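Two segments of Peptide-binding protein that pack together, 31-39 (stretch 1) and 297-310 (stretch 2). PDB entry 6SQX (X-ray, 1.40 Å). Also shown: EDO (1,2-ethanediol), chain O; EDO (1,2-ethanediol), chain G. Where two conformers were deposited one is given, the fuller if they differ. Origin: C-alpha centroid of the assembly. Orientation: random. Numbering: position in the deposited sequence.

Stretch 1 31-39: TQDAFHYIS
Stretch 2, residues 297-310: SYKNFAHQINNYIG

A short, mostly irregular segment lies against one side of an α-helix in a small, largely apolar contact that is pinned by a two-ended hydrogen-bond clamp from Asn-306. The paired surfaces bury 510 Å² in total.

Stretch 2 is helical from Tyr-298, with regular i+4 bonds such as Ala-302 N to Tyr-298 O (2.9 Å); Ser-297 (chi1 p) caps it, its OG accepting from Asn-300 N at 2.9 Å. Stretch 1 is extended at Asp-33 (phi/psi -158/114), makes a 3-10 turn over 34-36 (near -65/-20), and is extended again at Ile-38 (-123/125). The register runs antiparallel: CA-CA separations are 7.2 Å for Gln-32/Ile-309, 6.0 Å for Asp-33/Asn-306, 5.0 Å for Ala-34/Ala-302 and 7.4 Å for Ile-38/Tyr-298.

Closest approach of the backbones falls at the two alanines, whose small side chains point toward the opposing stretch and leave Ala-34 CB 3.7 Å from Ala-302 CB. Ala-34 CB also meets Ile-305 CG2 at 3.8 Å.

Asn-306 (chi1 m, chi2 -4°) uses both ends of its amide: OD1 accepts from Ala-34 N (2.8 Å, 174°), while ND2 donates to Asp-33 OD1 (3.0 Å, 159°). That same OD1 of Asp-33 (chi1 t) accepts from Phe-35 N at 3.0 Å, coupling the clamp to the turn.

Phe-35 (chi1 m, chi2 -74°) has Ala-302 CB over one ring face, 3.5 Å from the centroid of the Phe-35 ring and 13° off its normal, a CH-pi contact. Its edge meets the face of His-303 (chi1 m, chi2 -48°), with centroids 5.2 Å apart and planes at 67°.

Ile-38 (m, t) places CD1 3.7 Å from Ala-302 CB and CG2 4.1 Å from Tyr-298 CB. Toward the other end, Ile-309 CG2 lies 3.6 Å from Gln-32 OE1.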

# COMPACT_ATOMS: atom_id res chain seq x y z
N THR A 31 14.67 -3.87 18.75
CA THR A 31 15.77 -3.56 17.84
C THR A 31 15.26 -3.41 16.40
O THR A 31 14.57 -4.31 15.89
CB THR A 31 16.79 -4.69 17.91
OG1 THR A 31 17.32 -4.76 19.24
CG2 THR A 31 17.97 -4.46 16.97
N GLN A 32 15.65 -2.32 15.75
CA GLN A 32 15.20 -2.03 14.37
C GLN A 32 16.20 -2.60 13.35
O GLN A 32 16.91 -1.88 12.63
CB GLN A 32 14.97 -0.53 14.19
CG GLN A 32 13.88 -0.02 15.11
CD GLN A 32 12.58 -0.83 14.91
OE1 GLN A 32 12.12 -0.98 13.77
NE2 GLN A 32 12.03 -1.39 15.98
N ASP A 33 16.23 -3.93 13.28
CA ASP A 33 17.07 -4.61 12.30
C ASP A 33 16.47 -6.00 12.11
O ASP A 33 16.45 -6.79 13.05
CB ASP A 33 18.50 -4.70 12.83
CG ASP A 33 19.46 -5.38 11.84
OD1 ASP A 33 19.04 -5.95 10.80
OD2 ASP A 33 20.69 -5.35 12.07
N ALA A 34 15.96 -6.27 10.91
CA ALA A 34 15.29 -7.54 10.67
C ALA A 34 16.23 -8.71 10.93
O ALA A 34 15.77 -9.82 11.24
CB ALA A 34 14.76 -7.61 9.23
N PHE A 35 17.55 -8.51 10.82
CA PHE A 35 18.44 -9.64 11.01
C PHE A 35 18.50 -10.09 12.46
O PHE A 35 18.98 -11.20 12.73
CB PHE A 35 19.86 -9.30 10.53
CG PHE A 35 20.01 -9.30 9.03
CD1 PHE A 35 20.04 -10.49 8.34
CD2 PHE A 35 20.08 -8.12 8.31
CE1 PHE A 35 20.18 -10.53 6.97
CE2 PHE A 35 20.21 -8.14 6.92
CZ PHE A 35 20.25 -9.36 6.25
N HIS A 36 18.04 -9.25 13.40
CA HIS A 36 17.98 -9.63 14.81
C HIS A 36 16.98 -10.76 15.05
O HIS A 36 17.04 -11.45 16.07
CB HIS A 36 17.61 -8.40 15.65
CG HIS A 36 17.76 -8.57 17.12
ND1 HIS A 36 18.99 -8.54 17.75
CD2 HIS A 36 16.84 -8.74 18.09
CE1 HIS A 36 18.81 -8.69 19.06
NE2 HIS A 36 17.51 -8.81 19.29
N TYR A 37 16.07 -10.96 14.09
CA TYR A 37 14.98 -11.92 14.21
C TYR A 37 15.15 -13.07 13.23
O TYR A 37 14.18 -13.79 12.95
CB TYR A 37 13.64 -11.21 14.01
CG TYR A 37 13.60 -9.94 14.83
CD1 TYR A 37 13.40 -9.99 16.21
CD2 TYR A 37 13.85 -8.69 14.25
CE1 TYR A 37 13.43 -8.85 16.99
CE2 TYR A 37 13.89 -7.51 15.04
CZ TYR A 37 13.67 -7.62 16.41
OH TYR A 37 13.68 -6.51 17.21
N ILE A 38 16.35 -13.27 12.70
CA ILE A 38 16.62 -14.37 11.76
C ILE A 38 17.75 -15.21 12.34
O ILE A 38 18.82 -14.68 12.65
CB ILE A 38 16.97 -13.85 10.36
CG1 ILE A 38 15.77 -13.08 9.79
CG2 ILE A 38 17.39 -15.03 9.46
CD1 ILE A 38 16.06 -12.29 8.55
N SER A 39 17.50 -16.51 12.48
CA SER A 39 18.53 -17.38 13.03
C SER A 39 19.68 -17.51 12.05
O SER A 39 19.51 -17.33 10.84
CB SER A 39 17.96 -18.77 13.34
OG SER A 39 17.45 -19.35 12.16
N SER A 297 14.89 -14.79 -0.37
CA SER A 297 15.74 -15.28 0.69
C SER A 297 15.44 -14.52 1.98
O SER A 297 14.98 -13.36 1.96
CB SER A 297 17.21 -15.08 0.30
OG SER A 297 17.50 -13.70 0.12
N TYR A 298 15.73 -15.16 3.12
CA TYR A 298 15.67 -14.41 4.38
C TYR A 298 16.55 -13.15 4.31
O TYR A 298 16.13 -12.08 4.77
CB TYR A 298 16.07 -15.26 5.59
CG TYR A 298 14.99 -16.24 6.00
CD1 TYR A 298 13.90 -15.83 6.76
CD2 TYR A 298 15.05 -17.58 5.61
CE1 TYR A 298 12.88 -16.75 7.11
CE2 TYR A 298 14.06 -18.49 5.96
CZ TYR A 298 12.97 -18.07 6.71
OH TYR A 298 11.99 -18.99 7.05
N LYS A 299 17.77 -13.27 3.75
CA LYS A 299 18.64 -12.10 3.65
C LYS A 299 17.97 -10.96 2.88
O LYS A 299 18.01 -9.80 3.31
CB LYS A 299 19.98 -12.45 2.98
CG LYS A 299 21.01 -13.03 3.87
CD LYS A 299 22.23 -13.42 3.04
CE LYS A 299 23.43 -13.68 3.96
NZ LYS A 299 24.56 -14.38 3.28
N ASN A 300 17.39 -11.26 1.70
CA ASN A 300 16.79 -10.20 0.90
C ASN A 300 15.56 -9.59 1.58
O ASN A 300 15.35 -8.37 1.51
CB ASN A 300 16.44 -10.69 -0.50
CG ASN A 300 17.67 -10.82 -1.39
OD1 ASN A 300 18.71 -10.18 -1.11
ND2 ASN A 300 17.56 -11.58 -2.49
N PHE A 301 14.73 -10.43 2.22
CA PHE A 301 13.59 -9.86 2.96
C PHE A 301 14.09 -8.91 4.04
O PHE A 301 13.52 -7.82 4.24
CB PHE A 301 12.74 -10.97 3.57
CG PHE A 301 11.53 -11.33 2.74
CD1 PHE A 301 11.66 -12.15 1.63
CD2 PHE A 301 10.27 -10.83 3.07
CE1 PHE A 301 10.56 -12.47 0.84
CE2 PHE A 301 9.15 -11.17 2.29
CZ PHE A 301 9.31 -11.97 1.18
N ALA A 302 15.16 -9.31 4.76
CA ALA A 302 15.73 -8.48 5.82
C ALA A 302 16.25 -7.15 5.28
O ALA A 302 16.01 -6.09 5.87
CB ALA A 302 16.82 -9.24 6.57
N HIS A 303 17.00 -7.20 4.16
CA HIS A 303 17.50 -5.95 3.60
C HIS A 303 16.35 -5.03 3.22
O HIS A 303 16.39 -3.81 3.46
CB HIS A 303 18.34 -6.19 2.36
CG HIS A 303 19.61 -6.94 2.58
ND1 HIS A 303 20.51 -6.64 3.59
CD2 HIS A 303 20.16 -7.96 1.87
CE1 HIS A 303 21.55 -7.46 3.50
NE2 HIS A 303 21.37 -8.27 2.46
N GLN A 304 15.31 -5.58 2.59
CA GLN A 304 14.21 -4.73 2.14
C GLN A 304 13.42 -4.19 3.32
O GLN A 304 13.09 -2.99 3.35
CB GLN A 304 13.31 -5.53 1.21
CG GLN A 304 14.02 -5.85 -0.09
CD GLN A 304 14.41 -4.59 -0.83
OE1 GLN A 304 13.55 -3.76 -1.16
NE2 GLN A 304 15.73 -4.40 -1.04
N ILE A 305 13.14 -5.04 4.32
CA ILE A 305 12.51 -4.55 5.55
C ILE A 305 13.31 -3.40 6.15
O ILE A 305 12.77 -2.34 6.49
CB ILE A 305 12.32 -5.71 6.55
CG1 ILE A 305 11.12 -6.57 6.11
CG2 ILE A 305 12.13 -5.19 7.97
CD1 ILE A 305 11.04 -7.88 6.85
N ASN A 306 14.63 -3.60 6.26
CA ASN A 306 15.45 -2.57 6.87
C ASN A 306 15.38 -1.25 6.11
O ASN A 306 15.51 -0.18 6.71
CB ASN A 306 16.90 -3.08 6.96
CG ASN A 306 17.11 -4.03 8.14
OD1 ASN A 306 16.17 -4.24 8.94
ND2 ASN A 306 18.31 -4.62 8.26
N ASN A 307 15.24 -1.31 4.78
CA ASN A 307 15.18 -0.09 3.98
C ASN A 307 13.90 0.72 4.23
O ASN A 307 13.87 1.93 3.91
CB ASN A 307 15.26 -0.38 2.49
CG ASN A 307 16.65 -0.82 2.05
OD1 ASN A 307 17.65 -0.62 2.77
ND2 ASN A 307 16.73 -1.40 0.88
N TYR A 308 12.83 0.08 4.73
CA TYR A 308 11.59 0.80 5.00
C TYR A 308 11.49 1.36 6.41
O TYR A 308 10.67 2.27 6.64
CB TYR A 308 10.34 -0.09 4.75
CG TYR A 308 10.15 -0.44 3.30
CD1 TYR A 308 9.75 0.55 2.38
CD2 TYR A 308 10.34 -1.75 2.84
CE1 TYR A 308 9.61 0.25 1.03
CE2 TYR A 308 10.19 -2.07 1.47
CZ TYR A 308 9.82 -1.07 0.59
OH TYR A 308 9.69 -1.36 -0.75
N ILE A 309 12.27 0.81 7.35
CA ILE A 309 12.16 1.24 8.73
C ILE A 309 12.45 2.72 8.82
O ILE A 309 13.42 3.22 8.24
CB ILE A 309 13.09 0.42 9.63
CG1 ILE A 309 12.64 -1.07 9.69
CG2 ILE A 309 13.19 1.08 11.02
CD1 ILE A 309 13.60 -2.02 10.47
N GLY A 310 11.60 3.43 9.54
CA GLY A 310 11.70 4.86 9.68
C GLY A 310 10.93 5.67 8.64
O GLY A 310 10.83 6.91 8.79
C1 EDO O . 14.45 -7.80 21.35
O1 EDO O . 14.86 -9.13 21.05
C2 EDO O . 14.99 -6.85 20.30
O2 EDO O . 15.25 -5.65 20.96
C1 EDO G . 12.48 -17.38 10.75
O1 EDO G . 12.03 -17.41 12.11
C2 EDO G . 13.87 -16.77 10.67
O2 EDO G . 14.84 -17.57 11.38